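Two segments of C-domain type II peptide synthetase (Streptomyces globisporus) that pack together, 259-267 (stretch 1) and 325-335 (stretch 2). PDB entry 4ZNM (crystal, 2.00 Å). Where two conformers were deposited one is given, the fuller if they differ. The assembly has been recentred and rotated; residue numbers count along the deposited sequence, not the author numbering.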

# COMPACT_ATOMS: atom_id res chain seq x y z
N GLU A 259 -13.30 10.20 17.39
CA GLU A 259 -14.53 10.54 18.10
C GLU A 259 -15.64 10.98 17.12
O GLU A 259 -16.80 10.57 17.26
CB GLU A 259 -14.27 11.65 19.12
CG GLU A 259 -13.61 11.16 20.41
CD GLU A 259 -12.91 12.26 21.20
OE1 GLU A 259 -13.26 13.44 21.03
OE2 GLU A 259 -12.00 11.93 22.00
N PHE A 260 -15.28 11.79 16.14
CA PHE A 260 -16.25 12.23 15.14
C PHE A 260 -16.83 11.02 14.43
O PHE A 260 -18.04 10.89 14.25
CB PHE A 260 -15.63 13.17 14.12
CG PHE A 260 -16.49 13.36 12.90
CD1 PHE A 260 -17.55 14.27 12.92
CD2 PHE A 260 -16.29 12.61 11.77
CE1 PHE A 260 -18.36 14.43 11.82
CE2 PHE A 260 -17.08 12.76 10.66
CZ PHE A 260 -18.13 13.67 10.69
N SER A 261 -15.94 10.15 14.01
CA SER A 261 -16.28 9.00 13.20
C SER A 261 -17.18 8.04 13.97
O SER A 261 -18.23 7.63 13.49
CB SER A 261 -15.00 8.28 12.75
OG SER A 261 -14.27 9.09 11.83
N ARG A 262 -16.74 7.68 15.17
CA ARG A 262 -17.54 6.87 16.09
C ARG A 262 -18.96 7.39 16.19
O ARG A 262 -19.94 6.65 16.02
CB ARG A 262 -16.89 6.85 17.49
CG ARG A 262 -17.51 5.83 18.48
CD ARG A 262 -17.40 6.27 19.96
NE ARG A 262 -17.94 7.62 20.20
CZ ARG A 262 -19.19 7.91 20.54
NH1 ARG A 262 -20.10 6.95 20.71
NH2 ARG A 262 -19.54 9.18 20.72
N ALA A 263 -19.09 8.68 16.49
CA ALA A 263 -20.40 9.27 16.72
C ALA A 263 -21.23 9.31 15.43
O ALA A 263 -22.44 9.12 15.47
CB ALA A 263 -20.26 10.67 17.32
N ALA A 264 -20.57 9.52 14.29
CA ALA A 264 -21.24 9.53 12.98
C ALA A 264 -21.52 8.13 12.43
O ALA A 264 -22.21 7.98 11.42
CB ALA A 264 -20.41 10.28 11.99
N LYS A 265 -20.97 7.11 13.08
CA LYS A 265 -21.12 5.75 12.61
C LYS A 265 -20.47 5.59 11.23
O LYS A 265 -20.99 4.88 10.37
CB LYS A 265 -22.59 5.35 12.56
CG LYS A 265 -23.27 5.47 13.93
CD LYS A 265 -24.46 4.52 14.11
CE LYS A 265 -24.69 4.20 15.60
NZ LYS A 265 -24.77 5.43 16.45
N CYS A 266 -19.35 6.28 11.03
CA CYS A 266 -18.51 6.13 9.84
C CYS A 266 -17.10 5.72 10.28
O CYS A 266 -16.67 6.09 11.37
CB CYS A 266 -18.47 7.43 9.03
SG CYS A 266 -20.10 8.10 8.53
N SER A 267 -16.38 4.97 9.46
CA SER A 267 -15.00 4.61 9.82
C SER A 267 -14.09 5.86 9.76
O SER A 267 -14.40 6.83 9.04
CB SER A 267 -14.47 3.54 8.89
OG SER A 267 -14.29 4.10 7.61
N SER A 325 -22.81 20.57 4.79
CA SER A 325 -21.85 20.44 5.88
C SER A 325 -20.85 19.37 5.57
O SER A 325 -21.07 18.52 4.72
CB SER A 325 -22.57 20.08 7.17
OG SER A 325 -23.16 18.80 7.02
N PHE A 326 -19.74 19.38 6.29
CA PHE A 326 -18.82 18.28 6.20
C PHE A 326 -19.53 16.97 6.55
O PHE A 326 -19.32 15.94 5.91
CB PHE A 326 -17.63 18.51 7.12
CG PHE A 326 -16.67 17.37 7.13
CD1 PHE A 326 -15.88 17.13 6.02
CD2 PHE A 326 -16.56 16.53 8.21
CE1 PHE A 326 -15.00 16.10 5.99
CE2 PHE A 326 -15.66 15.48 8.18
CZ PHE A 326 -14.89 15.27 7.06
N ARG A 327 -20.39 17.00 7.57
CA ARG A 327 -21.06 15.77 7.98
C ARG A 327 -21.79 15.13 6.82
O ARG A 327 -21.79 13.90 6.66
CB ARG A 327 -22.03 16.03 9.14
CG ARG A 327 -22.69 14.75 9.65
CD ARG A 327 -23.64 15.01 10.79
NE ARG A 327 -22.98 15.71 11.89
CZ ARG A 327 -22.17 15.12 12.77
NH1 ARG A 327 -21.90 13.82 12.67
NH2 ARG A 327 -21.62 15.84 13.74
N GLU A 328 -22.42 15.95 5.98
CA GLU A 328 -23.13 15.41 4.82
C GLU A 328 -22.15 14.83 3.79
O GLU A 328 -22.45 13.83 3.14
CB GLU A 328 -24.01 16.49 4.18
CG GLU A 328 -25.26 16.76 4.97
CD GLU A 328 -26.15 17.87 4.39
OE1 GLU A 328 -26.02 18.23 3.19
OE2 GLU A 328 -26.99 18.39 5.16
N VAL A 329 -20.97 15.42 3.64
CA VAL A 329 -19.96 14.82 2.74
C VAL A 329 -19.61 13.41 3.23
O VAL A 329 -19.53 12.46 2.43
CB VAL A 329 -18.69 15.68 2.64
CG1 VAL A 329 -17.68 15.01 1.71
CG2 VAL A 329 -19.00 17.06 2.06
N VAL A 330 -19.40 13.26 4.54
CA VAL A 330 -19.00 11.98 5.10
C VAL A 330 -20.13 10.96 4.89
O VAL A 330 -19.88 9.80 4.54
CB VAL A 330 -18.64 12.11 6.61
CG1 VAL A 330 -18.20 10.76 7.19
CG2 VAL A 330 -17.53 13.11 6.80
N LEU A 331 -21.37 11.38 5.09
CA LEU A 331 -22.48 10.45 4.95
C LEU A 331 -22.63 9.98 3.50
O LEU A 331 -22.88 8.80 3.25
CB LEU A 331 -23.77 11.09 5.44
CG LEU A 331 -23.85 11.31 6.95
CD1 LEU A 331 -25.08 12.12 7.25
CD2 LEU A 331 -23.84 10.02 7.76
N ARG A 332 -22.46 10.89 2.54
CA ARG A 332 -22.47 10.51 1.11
C ARG A 332 -21.32 9.58 0.79
O ARG A 332 -21.47 8.63 0.05
CB ARG A 332 -22.43 11.74 0.24
CG ARG A 332 -23.77 12.50 0.34
CD ARG A 332 -23.76 13.71 -0.54
NE ARG A 332 -24.89 14.58 -0.24
CZ ARG A 332 -25.21 15.67 -0.93
NH1 ARG A 332 -24.47 16.03 -1.98
NH2 ARG A 332 -26.25 16.42 -0.56
N THR A 333 -20.17 9.84 1.42
CA THR A 333 -19.01 8.99 1.22
C THR A 333 -19.34 7.60 1.69
O THR A 333 -18.98 6.62 1.03
CB THR A 333 -17.78 9.54 1.95
OG1 THR A 333 -17.40 10.78 1.35
CG2 THR A 333 -16.60 8.56 1.91
N ARG A 334 -20.03 7.50 2.84
CA ARG A 334 -20.36 6.20 3.42
C ARG A 334 -21.25 5.43 2.45
O ARG A 334 -21.07 4.24 2.22
CB ARG A 334 -21.06 6.35 4.77
CG ARG A 334 -21.47 5.04 5.42
CD ARG A 334 -22.01 5.27 6.82
NE ARG A 334 -23.34 5.84 6.77
CZ ARG A 334 -24.02 6.28 7.83
NH1 ARG A 334 -25.24 6.78 7.68
NH2 ARG A 334 -23.48 6.27 9.03
N THR A 335 -22.24 6.11 1.89
CA THR A 335 -23.08 5.49 0.89
C THR A 335 -22.27 4.98 -0.32
O THR A 335 -22.46 3.86 -0.78
CB THR A 335 -24.14 6.48 0.39
OG1 THR A 335 -24.93 6.93 1.50
CG2 THR A 335 -25.03 5.81 -0.64
O HOH W 1 -19.96 12.55 14.54

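Stretch 1 is the last part of a helix, residues 259-264, followed by a short turn. Stretch 2 is almost entirely helix, residues 326-335. The two helix axes come no closer than 11.8 Å, and their N-to-C directions differ by 64°. At that spacing, side chains fill the gap between the backbones. The contact is modest and buries 403 Å² in total. CA atoms approach most closely where the turn of stretch 1 meets the second helix: C266 CA lies 6.7 Å from R334 CA.

E259 opens the stretch, exposed and out of reach of stretch 2. F260 is the main apolar anchor. Its CA-to-CB bond points toward the other helix, and its ring is buried. F260 CE2 lies 3.9 Å from F326 CE2. The two rings meet obliquely, with centroids 5.7 Å apart and planes at 44°. V330 CG2 sits at the edge of the F260 ring, 3.9 Å from F260 CE2. F326 and V330 are one helical turn apart, so both can reach the same ring. R327 adds a different kind of contact. F260 CE1 lies over one face of its guanidinium, 3.7 Å from R327 NH1.

The same arginine reaches the backbone of F260 through water 1. This water donates to F260 O at 2.6 Å and accepts from R327 NH1 at 3.0 Å. F260 O also accepts the helical bond from A264 N, at 2.9 Å, so the carbonyl serves both its own helix and the bridge.

S261 points away from stretch 2, and R262 is out of reach. A263 points sideways and makes no contact. A264 turns back toward the second helix. Its small side chain meets the edge of the R327 guanidinium, with A264 CB 3.9 Å from R327 NH1.

The helix ends here in a Schellman motif. K265 has positive phi (63°), which swings the chain out of the helix. Two bonds tie the turn back: K265 N to R262 O at 3.1 Å and C266 N to S261 O at 3.0 Å. The turn brings backbone carbonyls within reach of R334. R334 NH2 donates to K265 O at 3.2 Å, with an N-H...O angle of 151°. This hydrogen bond joins the two stretches directly. R334 NH2 is also 3.2 Å from A264 O, so the positive guanidinium sits beside two carbonyl oxygens. The K265 side chain starts sideways and its end leads away from stretch 2.

C266 is buried and points toward the helix. C266 SG packs 3.5 Å from V330 CG1 and 3.8 Å from R334 CD. The sulfur thus meets both a valine methyl and the aliphatic part of the arginine. L331 CD2 is a looser neighbour, 4.3 Å from C266 SG. S267 closes the stretch without touching stretch 2. It occupies an N-cap position, and its side chain caps a backbone N just beyond the stretch.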